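Local coordinates for polyhedrin (Orgyia pseudotsugata cypovirus 5, PDB 5A8U), which forms the crystalline matrix of viral occlusion bodies, the polyhedra that protect virus particles outside the host until insect larvae eat them, at residues T33-Y38 with L243-S248; Y46-T51 with I190-Y195; M110-Q115 with T123-F128; M161-L164 with R169-G172. One frame throughout, in Å; residues are numbered along the deposited sequence.

Contact 1: residues T33-Y38 with L243-S248; sequences TVVLKY and LVYQNS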
loop_
_atom_site.group_PDB
_atom_site.type_symbol
_atom_site.label_atom_id
_atom_site.label_comp_id
_atom_site.label_asym_id
_atom_site.label_seq_id
_atom_site.Cartn_x
_atom_site.Cartn_y
_atom_site.Cartn_z
ATOM N N THR A 33 -9.308 8.158 -11.026
ATOM C CA THR A 33 -10.414 8.020 -10.101
ATOM C C THR A 33 -11.212 6.770 -10.464
ATOM O O THR A 33 -11.512 6.505 -11.638
ATOM C CB THR A 33 -11.317 9.263 -10.100
ATOM O OG1 THR A 33 -10.508 10.423 -9.874
ATOM C CG2 THR A 33 -12.376 9.187 -8.974
ATOM N N VAL A 34 -11.484 5.964 -9.452
ATOM C CA VAL A 34 -12.411 4.860 -9.614
ATOM C C VAL A 34 -13.675 5.221 -8.867
ATOM O O VAL A 34 -13.636 5.536 -7.673
ATOM C CB VAL A 34 -11.837 3.557 -9.038
ATOM C CG1 VAL A 34 -12.954 2.502 -8.793
ATOM C CG2 VAL A 34 -10.753 3.039 -9.947
ATOM N N VAL A 35 -14.794 5.214 -9.582
ATOM C CA VAL A 35 -16.074 5.507 -8.956
ATOM C C VAL A 35 -16.943 4.269 -8.999
ATOM O O VAL A 35 -17.305 3.804 -10.074
ATOM C CB VAL A 35 -16.819 6.643 -9.658
ATOM C CG1 VAL A 35 -18.092 6.978 -8.885
ATOM C CG2 VAL A 35 -15.947 7.878 -9.732
ATOM N N LEU A 36 -17.264 3.728 -7.835
ATOM C CA LEU A 36 -18.063 2.503 -7.770
ATOM C C LEU A 36 -19.513 2.845 -7.519
ATOM O O LEU A 36 -19.801 3.711 -6.701
ATOM C CB LEU A 36 -17.553 1.610 -6.651
ATOM C CG LEU A 36 -16.104 1.180 -6.899
ATOM C CD1 LEU A 36 -15.490 0.625 -5.633
ATOM C CD2 LEU A 36 -16.069 0.129 -8.008
ATOM N N LYS A 37 -20.423 2.172 -8.222
ATOM C CA LYS A 37 -21.835 2.525 -8.114
ATOM C C LYS A 37 -22.629 1.381 -7.504
ATOM O O LYS A 37 -22.426 0.217 -7.880
ATOM C CB LYS A 37 -22.390 2.860 -9.497
ATOM C CG LYS A 37 -21.525 3.876 -10.253
ATOM C CD LYS A 37 -22.312 4.456 -11.418
ATOM C CE LYS A 37 -23.453 5.310 -10.894
ATOM N NZ LYS A 37 -24.193 5.981 -12.001
ATOM N N TYR A 38 -23.523 1.724 -6.577
ATOM C CA TYR A 38 -24.302 0.750 -5.816
ATOM C C TYR A 38 -25.779 0.971 -6.085
ATOM O O TYR A 38 -26.184 2.066 -6.457
ATOM C CB TYR A 38 -23.986 0.832 -4.303
ATOM C CG TYR A 38 -22.505 0.644 -4.077
ATOM C CD1 TYR A 38 -21.633 1.728 -4.174
ATOM C CD2 TYR A 38 -21.967 -0.614 -3.842
ATOM C CE1 TYR A 38 -20.284 1.565 -4.034
ATOM C CE2 TYR A 38 -20.604 -0.789 -3.699
ATOM C CZ TYR A 38 -19.774 0.307 -3.789
ATOM O OH TYR A 38 -18.431 0.162 -3.638
ATOM N N LEU A 243 -11.945 18.115 -11.343
ATOM C CA LEU A 243 -11.846 16.769 -11.888
ATOM C C LEU A 243 -13.044 16.519 -12.796
ATOM O O LEU A 243 -14.186 16.610 -12.352
ATOM C CB LEU A 243 -11.846 15.744 -10.748
ATOM C CG LEU A 243 -10.572 15.677 -9.901
ATOM C CD1 LEU A 243 -10.787 14.857 -8.644
ATOM C CD2 LEU A 243 -9.454 15.078 -10.735
ATOM N N VAL A 244 -12.803 16.204 -14.064
ATOM C CA VAL A 244 -13.914 15.879 -14.948
ATOM C C VAL A 244 -14.519 14.540 -14.585
ATOM O O VAL A 244 -13.861 13.661 -14.020
ATOM C CB VAL A 244 -13.542 15.904 -16.449
ATOM C CG1 VAL A 244 -13.401 17.354 -16.935
ATOM C CG2 VAL A 244 -12.286 15.077 -16.710
ATOM N N TYR A 245 -15.789 14.390 -14.916
ATOM C CA TYR A 245 -16.576 13.263 -14.455
ATOM C C TYR A 245 -17.759 13.165 -15.399
ATOM O O TYR A 245 -18.350 14.178 -15.766
ATOM C CB TYR A 245 -17.066 13.570 -13.033
ATOM C CG TYR A 245 -17.971 12.538 -12.417
ATOM C CD1 TYR A 245 -19.340 12.542 -12.660
ATOM C CD2 TYR A 245 -17.460 11.562 -11.563
ATOM C CE1 TYR A 245 -20.172 11.595 -12.092
ATOM C CE2 TYR A 245 -18.295 10.611 -10.981
ATOM C CZ TYR A 245 -19.647 10.640 -11.255
ATOM O OH TYR A 245 -20.473 9.705 -10.694
ATOM N N GLN A 246 -18.120 11.954 -15.793
ATOM C CA GLN A 246 -19.281 11.798 -16.655
ATOM C C GLN A 246 -20.476 11.324 -15.828
ATOM O O GLN A 246 -20.416 10.290 -15.156
ATOM C CB GLN A 246 -18.992 10.810 -17.788
ATOM C CG GLN A 246 -20.143 10.701 -18.780
ATOM C CD GLN A 246 -19.898 9.624 -19.810
ATOM O OE1 GLN A 246 -20.089 8.438 -19.540
ATOM N NE2 GLN A 246 -19.443 10.028 -20.995
ATOM N N ASN A 247 -21.569 12.086 -15.849
ATOM C CA ASN A 247 -22.688 11.684 -15.003
ATOM C C ASN A 247 -23.568 10.576 -15.597
ATOM O O ASN A 247 -23.315 10.098 -16.709
ATOM C CB ASN A 247 -23.510 12.894 -14.545
ATOM C CG ASN A 247 -24.379 13.498 -15.655
ATOM O OD1 ASN A 247 -24.574 12.917 -16.724
ATOM N ND2 ASN A 247 -24.926 14.670 -15.381
ATOM N N SER A 248 -24.590 10.178 -14.839
ATOM C CA SER A 248 -25.470 9.061 -15.185
ATOM C C SER A 248 -26.244 9.245 -16.483
ATOM O O SER A 248 -26.863 8.299 -16.978
ATOM C CB SER A 248 -26.456 8.804 -14.036
ATOM O OG SER A 248 -25.768 8.286 -12.916
#
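The phenol ring of Tyr245 meets Val35 at its edge, near the ring plane. CG2 of Val35 lies 3.8 Å from CE2 of Tyr245. The other methyl, CG1 of Val35, sits 4.0 Å from OH of Tyr245, so both branches of the valine pack along the hydroxyl end of this edge. The two side chains cross at about a right angle. CG of Tyr245 is anti to its backbone N (chi1 177°), and this carries the ring inward although the CB itself does not point at the strand. Phe238 meets the same ring with the planes at about 45°, and Tyr245 OH is hydrogen-bonded to Glu230 OE2.

A second touch lies farther along the strand. Lys37 reaches out with its chain bent at CG-CD (chi3 68°). Its NZ forms a weak hydrogen bond, 2.9 Å long, to OG of Ser248. This end lies nearer the surface of the assembly than the buried Val35-Tyr245 pair.

The contact joins strand 30-37 to the C-terminal loop that follows helix 230-241. No backbone hydrogen bond links the two segments. The loop lies across one face of the large antiparallel sheet, where Tyr245 also touches Gln111 and Ile113 of the adjoining strand 109-115. Helix 230-241 packs on the same tyrosine through Val234 and on Thr33 through Phe238.

Contact 2: residues Y46-T51 with I190-Y195; sequences YNWQGT and IGFEVY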
loop_
_atom_site.group_PDB
_atom_site.type_symbol
_atom_site.label_atom_id
_atom_site.label_comp_id
_atom_site.label_asym_id
_atom_site.label_seq_id
_atom_site.Cartn_x
_atom_site.Cartn_y
_atom_site.Cartn_z
ATOM N N TYR A 46 -12.491 6.478 -5.134
ATOM C CA TYR A 46 -11.073 6.373 -4.827
ATOM C C TYR A 46 -10.333 7.199 -5.858
ATOM O O TYR A 46 -10.525 7.004 -7.056
ATOM C CB TYR A 46 -10.604 4.919 -4.950
ATOM C CG TYR A 46 -11.186 3.987 -3.908
ATOM C CD1 TYR A 46 -10.581 3.854 -2.658
ATOM C CD2 TYR A 46 -12.339 3.257 -4.171
ATOM C CE1 TYR A 46 -11.122 2.996 -1.697
ATOM C CE2 TYR A 46 -12.876 2.409 -3.230
ATOM C CZ TYR A 46 -12.274 2.296 -1.993
ATOM O OH TYR A 46 -12.801 1.441 -1.048
ATOM N N ASN A 47 -9.500 8.126 -5.388
ATOM C CA ASN A 47 -8.739 9.032 -6.242
ATOM C C ASN A 47 -7.238 8.956 -5.939
ATOM O O ASN A 47 -6.803 9.265 -4.835
ATOM C CB ASN A 47 -9.282 10.469 -6.111
ATOM C CG ASN A 47 -8.361 11.515 -6.734
ATOM O OD1 ASN A 47 -7.786 12.338 -6.031
ATOM N ND2 ASN A 47 -8.203 11.467 -8.057
ATOM N N TRP A 48 -6.472 8.490 -6.921
ATOM C CA TRP A 48 -5.005 8.443 -6.846
ATOM C C TRP A 48 -4.382 9.597 -7.647
ATOM O O TRP A 48 -4.907 9.990 -8.685
ATOM C CB TRP A 48 -4.488 7.134 -7.436
ATOM C CG TRP A 48 -4.843 5.858 -6.726
ATOM C CD1 TRP A 48 -4.040 5.134 -5.886
ATOM C CD2 TRP A 48 -6.054 5.101 -6.872
ATOM N NE1 TRP A 48 -4.691 3.988 -5.479
ATOM C CE2 TRP A 48 -5.931 3.953 -6.065
ATOM C CE3 TRP A 48 -7.239 5.299 -7.586
ATOM C CZ2 TRP A 48 -6.949 3.002 -5.962
ATOM C CZ3 TRP A 48 -8.247 4.349 -7.487
ATOM C CH2 TRP A 48 -8.095 3.218 -6.683
ATOM N N GLN A 49 -3.248 10.125 -7.178
ATOM C CA GLN A 49 -2.532 11.159 -7.910
ATOM C C GLN A 49 -1.080 10.731 -8.052
ATOM O O GLN A 49 -0.586 9.924 -7.266
ATOM C CB GLN A 49 -2.558 12.486 -7.145
ATOM C CG GLN A 49 -3.924 13.014 -6.802
ATOM C CD GLN A 49 -3.846 14.297 -5.999
ATOM O OE1 GLN A 49 -3.258 15.292 -6.450
ATOM N NE2 GLN A 49 -4.426 14.281 -4.794
ATOM N N GLY A 50 -0.390 11.271 -9.049
ATOM C CA GLY A 50 1.026 10.980 -9.221
ATOM C C GLY A 50 1.603 11.904 -10.277
ATOM O O GLY A 50 0.886 12.702 -10.853
ATOM N N THR A 51 2.902 11.800 -10.522
ATOM C CA THR A 51 3.552 12.676 -11.480
ATOM C C THR A 51 3.912 11.925 -12.761
ATOM O O THR A 51 3.590 12.384 -13.843
ATOM C CB THR A 51 4.809 13.282 -10.871
ATOM O OG1 THR A 51 5.539 12.249 -10.186
ATOM C CG2 THR A 51 4.426 14.375 -9.887
ATOM N N ILE A 190 -9.800 -5.134 -9.227
ATOM C CA ILE A 190 -9.120 -4.427 -10.313
ATOM C C ILE A 190 -7.691 -4.044 -9.991
ATOM O O ILE A 190 -7.336 -3.860 -8.835
ATOM C CB ILE A 190 -9.846 -3.116 -10.724
ATOM C CG1 ILE A 190 -9.777 -2.069 -9.606
ATOM C CG2 ILE A 190 -11.281 -3.397 -11.211
ATOM C CD1 ILE A 190 -10.334 -0.732 -10.036
ATOM N N GLY A 191 -6.895 -3.926 -11.046
ATOM C CA GLY A 191 -5.594 -3.283 -11.000
ATOM C C GLY A 191 -5.492 -2.344 -12.192
ATOM O O GLY A 191 -6.117 -2.575 -13.226
ATOM N N PHE A 192 -4.727 -1.271 -12.058
ATOM C CA PHE A 192 -4.549 -0.341 -13.176
ATOM C C PHE A 192 -3.138 0.269 -13.201
ATOM O O PHE A 192 -2.440 0.320 -12.168
ATOM C CB PHE A 192 -5.601 0.783 -13.116
ATOM C CG PHE A 192 -5.448 1.674 -11.906
ATOM C CD1 PHE A 192 -4.544 2.734 -11.920
ATOM C CD2 PHE A 192 -6.177 1.429 -10.749
ATOM C CE1 PHE A 192 -4.363 3.541 -10.792
ATOM C CE2 PHE A 192 -6.000 2.244 -9.617
ATOM C CZ PHE A 192 -5.093 3.293 -9.650
ATOM N N GLU A 193 -2.730 0.718 -14.387
ATOM C CA GLU A 193 -1.487 1.494 -14.546
ATOM C C GLU A 193 -1.751 2.631 -15.507
ATOM O O GLU A 193 -2.323 2.423 -16.568
ATOM C CB GLU A 193 -0.353 0.626 -15.106
ATOM C CG GLU A 193 -0.116 -0.655 -14.317
ATOM C CD GLU A 193 0.890 -1.592 -14.973
ATOM O OE1 GLU A 193 1.233 -1.375 -16.164
ATOM O OE2 GLU A 193 1.344 -2.538 -14.297
ATOM N N VAL A 194 -1.342 3.829 -15.127
ATOM C CA VAL A 194 -1.518 5.011 -15.970
ATOM C C VAL A 194 -0.184 5.755 -15.999
ATOM O O VAL A 194 0.512 5.846 -14.990
ATOM C CB VAL A 194 -2.620 5.910 -15.398
ATOM C CG1 VAL A 194 -2.597 7.340 -15.993
ATOM C CG2 VAL A 194 -3.987 5.245 -15.555
ATOM N N TYR A 195 0.160 6.268 -17.169
ATOM C CA TYR A 195 1.480 6.808 -17.422
ATOM C C TYR A 195 1.467 8.224 -17.991
ATOM O O TYR A 195 0.645 8.564 -18.831
ATOM C CB TYR A 195 2.217 5.890 -18.417
ATOM C CG TYR A 195 2.410 4.474 -17.920
ATOM C CD1 TYR A 195 1.438 3.506 -18.134
ATOM C CD2 TYR A 195 3.571 4.107 -17.243
ATOM C CE1 TYR A 195 1.607 2.209 -17.686
ATOM C CE2 TYR A 195 3.761 2.818 -16.802
ATOM C CZ TYR A 195 2.782 1.870 -17.025
ATOM O OH TYR A 195 2.946 0.585 -16.593
#
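This is an aromatic contact between two sheets. Trp48 of strand 43-50, in the large antiparallel sheet, meets Phe192 of strand 189-195, the middle strand of the three-stranded sheet. The pair is edge-to-face, with the edge of Phe192 directed at the face of Trp48. The ring planes stand at 70°. The centroid of the tryptophan six-membered ring is 4.7 Å from that of the phenylalanine.

The CZ-CE2 edge of Phe192 does the touching, with CZ closest. CZ stands 3.4 Å above the indole plane, over the centre of the ring system. Its nearest atom is CD2 of Trp48, 3.5 Å from CZ of Phe192. CE2 of Phe192 follows over the outer benzo side, 3.7 Å from CH2 of Trp48. The phenylalanine CG lies between its backbone N and carbonyl carbon (chi1 65°), and from there the ring rises toward the other sheet. The indole comes down with CG beside its own backbone N (chi1 -65°).

Val34 and Ile54 also touch the indole, and Val32 touches the Phe192 ring. The polar work of strand 189-195 is done by Glu193, which has salt bridges to Arg124 and Arg126 and takes a 2.6 Å hydrogen bond at OE1 from OH of Tyr195.

No hydrogen bond crosses between the two segments. The attraction here is probably dispersion, with a weak C-H to pi contribution from Phe192.

Contact 3: residues M110-Q115 with T123-F128; sequences MQFIVQ and TRLRFF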
loop_
_atom_site.group_PDB
_atom_site.type_symbol
_atom_site.label_atom_id
_atom_site.label_comp_id
_atom_site.label_asym_id
_atom_site.label_seq_id
_atom_site.Cartn_x
_atom_site.Cartn_y
_atom_site.Cartn_z
ATOM N N MET A 110 -18.845 0.574 -12.534
ATOM C CA MET A 110 -17.784 1.499 -12.173
ATOM C C MET A 110 -17.539 2.480 -13.317
ATOM O O MET A 110 -17.732 2.153 -14.490
ATOM C CB MET A 110 -16.508 0.732 -11.837
ATOM C CG MET A 110 -15.204 1.472 -12.046
ATOM S SD MET A 110 -13.827 0.299 -11.903
ATOM C CE MET A 110 -14.395 -0.943 -12.989
ATOM N N GLN A 111 -17.153 3.694 -12.955
ATOM C CA GLN A 111 -16.580 4.638 -13.907
ATOM C C GLN A 111 -15.085 4.770 -13.573
ATOM O O GLN A 111 -14.722 5.003 -12.423
ATOM C CB GLN A 111 -17.274 6.002 -13.816
ATOM C CG GLN A 111 -16.811 6.936 -14.915
ATOM C CD GLN A 111 -17.448 8.308 -14.867
ATOM O OE1 GLN A 111 -17.026 9.210 -15.595
ATOM N NE2 GLN A 111 -18.468 8.480 -14.014
ATOM N N PHE A 112 -14.235 4.600 -14.580
ATOM C CA PHE A 112 -12.794 4.702 -14.412
ATOM C C PHE A 112 -12.391 5.963 -15.174
ATOM O O PHE A 112 -12.569 6.046 -16.394
ATOM C CB PHE A 112 -12.132 3.441 -14.995
ATOM C CG PHE A 112 -10.608 3.441 -14.938
ATOM C CD1 PHE A 112 -9.951 3.266 -13.730
ATOM C CD2 PHE A 112 -9.850 3.556 -16.101
ATOM C CE1 PHE A 112 -8.554 3.248 -13.667
ATOM C CE2 PHE A 112 -8.451 3.521 -16.045
ATOM C CZ PHE A 112 -7.810 3.361 -14.835
ATOM N N ILE A 113 -11.911 6.968 -14.450
ATOM C CA ILE A 113 -11.637 8.270 -15.048
ATOM C C ILE A 113 -10.156 8.597 -14.930
ATOM O O ILE A 113 -9.589 8.519 -13.853
ATOM C CB ILE A 113 -12.426 9.389 -14.351
ATOM C CG1 ILE A 113 -13.862 8.937 -14.072
ATOM C CG2 ILE A 113 -12.359 10.673 -15.170
ATOM C CD1 ILE A 113 -14.636 9.888 -13.166
ATOM N N VAL A 114 -9.537 8.984 -16.039
ATOM C CA VAL A 114 -8.117 9.311 -16.024
ATOM C C VAL A 114 -7.964 10.734 -16.544
ATOM O O VAL A 114 -8.490 11.049 -17.598
ATOM C CB VAL A 114 -7.317 8.356 -16.936
ATOM C CG1 VAL A 114 -5.826 8.705 -16.898
ATOM C CG2 VAL A 114 -7.532 6.893 -16.509
ATOM N N GLN A 115 -7.274 11.596 -15.799
ATOM C CA GLN A 115 -7.166 13.009 -16.178
ATOM C C GLN A 115 -5.731 13.555 -16.060
ATOM O O GLN A 115 -5.015 13.237 -15.115
ATOM C CB GLN A 115 -8.136 13.849 -15.330
ATOM C CG GLN A 115 -7.943 15.365 -15.462
ATOM C CD GLN A 115 -9.006 16.159 -14.718
ATOM O OE1 GLN A 115 -10.056 15.622 -14.350
ATOM N NE2 GLN A 115 -8.742 17.447 -14.498
ATOM N N THR A 123 -2.510 3.173 -21.104
ATOM C CA THR A 123 -3.304 2.864 -19.918
ATOM C C THR A 123 -3.682 1.388 -19.865
ATOM O O THR A 123 -4.169 0.834 -20.857
ATOM C CB THR A 123 -4.580 3.731 -19.905
ATOM O OG1 THR A 123 -4.199 5.113 -19.816
ATOM C CG2 THR A 123 -5.475 3.360 -18.737
ATOM N N ARG A 124 -3.468 0.766 -18.705
ATOM C CA ARG A 124 -3.961 -0.596 -18.446
ATOM C C ARG A 124 -5.022 -0.607 -17.365
ATOM O O ARG A 124 -4.833 -0.013 -16.305
ATOM C CB ARG A 124 -2.818 -1.504 -17.989
ATOM C CG ARG A 124 -1.861 -1.869 -19.098
ATOM C CD ARG A 124 -0.612 -2.516 -18.515
ATOM N NE ARG A 124 0.176 -3.223 -19.518
ATOM C CZ ARG A 124 1.440 -3.591 -19.340
ATOM N NH1 ARG A 124 2.070 -3.275 -18.212
ATOM N NH2 ARG A 124 2.080 -4.251 -20.295
ATOM N N LEU A 125 -6.112 -1.333 -17.609
ATOM C CA LEU A 125 -7.098 -1.591 -16.569
ATOM C C LEU A 125 -7.277 -3.095 -16.579
ATOM O O LEU A 125 -7.680 -3.665 -17.597
ATOM C CB LEU A 125 -8.428 -0.885 -16.866
ATOM C CG LEU A 125 -9.594 -1.189 -15.907
ATOM C CD1 LEU A 125 -9.280 -0.883 -14.430
ATOM C CD2 LEU A 125 -10.878 -0.478 -16.372
ATOM N N ARG A 126 -6.947 -3.754 -15.472
ATOM C CA ARG A 126 -7.066 -5.209 -15.434
ATOM C C ARG A 126 -8.205 -5.667 -14.548
ATOM O O ARG A 126 -8.338 -5.202 -13.410
ATOM C CB ARG A 126 -5.781 -5.852 -14.887
ATOM C CG ARG A 126 -4.481 -5.465 -15.610
ATOM C CD ARG A 126 -3.320 -6.331 -15.109
ATOM N NE ARG A 126 -2.005 -5.882 -15.580
ATOM C CZ ARG A 126 -1.222 -5.033 -14.921
ATOM N NH1 ARG A 126 -1.619 -4.517 -13.751
ATOM N NH2 ARG A 126 -0.039 -4.689 -15.428
ATOM N N PHE A 127 -9.004 -6.608 -15.046
ATOM C CA PHE A 127 -10.074 -7.197 -14.235
ATOM C C PHE A 127 -9.722 -8.591 -13.739
ATOM O O PHE A 127 -9.118 -9.383 -14.469
ATOM C CB PHE A 127 -11.376 -7.249 -15.033
ATOM C CG PHE A 127 -12.057 -5.920 -15.137
ATOM C CD1 PHE A 127 -12.642 -5.353 -14.016
ATOM C CD2 PHE A 127 -12.115 -5.239 -16.343
ATOM C CE1 PHE A 127 -13.269 -4.125 -14.078
ATOM C CE2 PHE A 127 -12.753 -3.993 -16.422
ATOM C CZ PHE A 127 -13.329 -3.436 -15.283
ATOM N N PHE A 128 -10.098 -8.866 -12.494
ATOM C CA PHE A 128 -9.891 -10.161 -11.860
ATOM C C PHE A 128 -11.208 -10.539 -11.210
ATOM O O PHE A 128 -12.057 -9.688 -10.948
ATOM C CB PHE A 128 -8.805 -10.073 -10.768
ATOM C CG PHE A 128 -7.483 -9.541 -11.268
ATOM C CD1 PHE A 128 -7.282 -8.172 -11.414
ATOM C CD2 PHE A 128 -6.455 -10.409 -11.592
ATOM C CE1 PHE A 128 -6.077 -7.680 -11.885
ATOM C CE2 PHE A 128 -5.241 -9.925 -12.051
ATOM C CZ PHE A 128 -5.056 -8.563 -12.204
#
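Met110 carries its CG anti to the backbone N (chi1 153°), and a bend at the sulfur (chi3 50°) swings its methyl onto Phe127. CE of Met110 ends 3.5 Å from CE1 and 3.6 Å from CZ of Phe127. The methyl sits at the edge of that ring, near its plane, and the two side chains approach from opposite directions. Phe112 also extends with CG anti to its backbone N (chi1 178°), which brings its ring up to Leu125 on one face and Thr123 at the edge.

Leu125 lies over one face of the Phe112 ring. Its CD2 is 4.2 Å from CD2 of Phe112, while its CD1 stands 4.2 Å above the ring plane, offset toward the rim. Thr123 takes the edge instead, with CG2 of Thr123 4.0 Å from CE2 of Phe112. The side chains of Leu125 and Thr123 each run past Phe112 pointing the opposite way to it.

The packing is that of two facing sheets. Strand 109-115 belongs to the large antiparallel sheet, and strand 124-128 forms one border of the three-stranded sheet within this chain. The segments are joined by a short connection but exchange no backbone hydrogen bonds, and all five touching residues are buried.

Val32 and Val34 of strand 30-37 also pack on Phe112. Tyr175 touches Leu125, and Val177 touches both Met110 and Phe127. Turned the other way, Arg126 hydrogen-bonds through NH1 to Ser219 OG of the third subunit.

Contact 4: residues M161-L164 with R169-G172; sequences MQPL and RMAG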
loop_
_atom_site.group_PDB
_atom_site.type_symbol
_atom_site.label_atom_id
_atom_site.label_comp_id
_atom_site.label_asym_id
_atom_site.label_seq_id
_atom_site.Cartn_x
_atom_site.Cartn_y
_atom_site.Cartn_z
ATOM N N MET A 161 -12.407 4.256 -24.038
ATOM C CA MET A 161 -12.621 5.404 -23.156
ATOM C C MET A 161 -13.203 6.590 -23.929
ATOM O O MET A 161 -12.898 6.775 -25.112
ATOM C CB MET A 161 -11.319 5.793 -22.468
ATOM C CG MET A 161 -10.686 4.632 -21.715
ATOM S SD MET A 161 -9.281 5.183 -20.717
ATOM C CE MET A 161 -10.133 5.908 -19.321
ATOM N N GLN A 162 -14.054 7.365 -23.254
ATOM C CA GLN A 162 -14.713 8.506 -23.853
ATOM C C GLN A 162 -13.983 9.775 -23.462
ATOM O O GLN A 162 -13.667 9.980 -22.296
ATOM C CB GLN A 162 -16.170 8.576 -23.385
ATOM C CG GLN A 162 -16.979 7.335 -23.704
ATOM C CD GLN A 162 -18.409 7.469 -23.241
ATOM O OE1 GLN A 162 -19.036 8.495 -23.464
ATOM N NE2 GLN A 162 -18.928 6.445 -22.585
ATOM N N PRO A 163 -13.733 10.655 -24.436
ATOM C CA PRO A 163 -13.014 11.892 -24.123
ATOM C C PRO A 163 -13.888 12.853 -23.323
ATOM O O PRO A 163 -15.068 13.038 -23.626
ATOM C CB PRO A 163 -12.706 12.482 -25.504
ATOM C CG PRO A 163 -12.993 11.397 -26.491
ATOM C CD PRO A 163 -14.055 10.551 -25.872
ATOM N N LEU A 164 -13.316 13.425 -22.277
ATOM C CA LEU A 164 -14.018 14.405 -21.461
ATOM C C LEU A 164 -13.284 15.736 -21.595
ATOM O O LEU A 164 -12.102 15.852 -21.256
ATOM C CB LEU A 164 -14.089 13.959 -19.989
ATOM C CG LEU A 164 -14.644 12.554 -19.703
ATOM C CD1 LEU A 164 -14.681 12.257 -18.184
ATOM C CD2 LEU A 164 -16.015 12.353 -20.313
ATOM N N ARG A 169 -10.035 22.086 -24.364
ATOM C CA ARG A 169 -9.061 20.990 -24.354
ATOM C C ARG A 169 -9.675 19.695 -23.842
ATOM O O ARG A 169 -10.613 19.734 -23.044
ATOM C CB ARG A 169 -7.852 21.361 -23.491
ATOM C CG ARG A 169 -6.918 22.382 -24.134
ATOM C CD ARG A 169 -6.120 21.745 -25.270
ATOM N NE ARG A 169 -5.325 22.715 -26.022
ATOM C CZ ARG A 169 -5.644 23.172 -27.230
ATOM N NH1 ARG A 169 -6.747 22.744 -27.835
ATOM N NH2 ARG A 169 -4.859 24.057 -27.838
ATOM N N MET A 170 -9.156 18.550 -24.292
ATOM C CA MET A 170 -9.550 17.275 -23.696
ATOM C C MET A 170 -8.806 17.078 -22.379
ATOM O O MET A 170 -7.586 16.924 -22.373
ATOM C CB MET A 170 -9.294 16.084 -24.626
ATOM C CG MET A 170 -9.887 14.777 -24.063
ATOM S SD MET A 170 -9.325 13.250 -24.834
ATOM C CE MET A 170 -7.658 13.103 -24.162
ATOM N N ALA A 171 -9.535 17.080 -21.264
ATOM C CA ALA A 171 -8.905 17.029 -19.945
ATOM C C ALA A 171 -8.644 15.602 -19.474
ATOM O O ALA A 171 -7.683 15.326 -18.753
ATOM C CB ALA A 171 -9.762 17.760 -18.919
ATOM N N GLY A 172 -9.519 14.690 -19.848
ATOM C CA GLY A 172 -9.355 13.324 -19.418
ATOM C C GLY A 172 -10.212 12.404 -20.250
ATOM O O GLY A 172 -10.806 12.818 -21.250
#
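A classic beta bulge interrupts the hairpin formed by strands 162-166 and 169-178. Leu164 faces two residues of the partner strand, Ala171 and Gly172. Leu164 and Gly172 form an antiparallel hydrogen-bonded pair, with their CA atoms 5.2 Å apart.

Three backbone bonds hold the bulge. Leu164 N donates to Gly172 O at 2.8 Å, and the bond is nearly straight (167°). The carbonyl of Leu164 accepts twice. Ala171 N is 2.8 Å from Leu164 O, but its N-H is bent away from the line (138°). Gly172 N is 3.2 Å from Leu164 O and points more directly at it (165°). Both donors lie in the carbonyl plane, so one oxygen grips two successive amides of the bulged strand.

Side chains add a smaller touch at the more exposed end. Met170 has its CG anti to the backbone N, which lays the chain across Pro163. SD of Met170 comes 3.5 Å from CB of Pro163. CB of Leu164 lies 3.7 Å from Gly172 O.

Strand 162-166 is outermost in the large sheet within this chain, and strand 169-178 lies between it and strand 109-115. Ala171 shares a backbone hydrogen bond with Gly116, just past strand 109-115. Leu164 packs on Ile113 of that strand and on Val244 of the C-terminal loop, while Met170 touches Trp120.

All four contacts involve the large antiparallel sheet, where strands 162-166, 169-178, 109-115, 30-37 and 43-50 lie in that order. Contact 4 is within the sheet. Contact 1 covers one face with the C-terminal loop. Contacts 2 and 3 join the sheet to the three-stranded one through neighbouring strands 189-195 and 124-128, and the centres of contacts 2 and 3 are about 8 Å apart. Contact 1 spans the longest loop and encloses the rest. Contacts 3 and 4 follow in series inside contact 2. Contacts 2 and 4 do not touch, with nearest atoms about 7 Å apart. Residues of contacts 2 and 3 also reach the third subunit, so this two-sheet core adjoins a subunit interface.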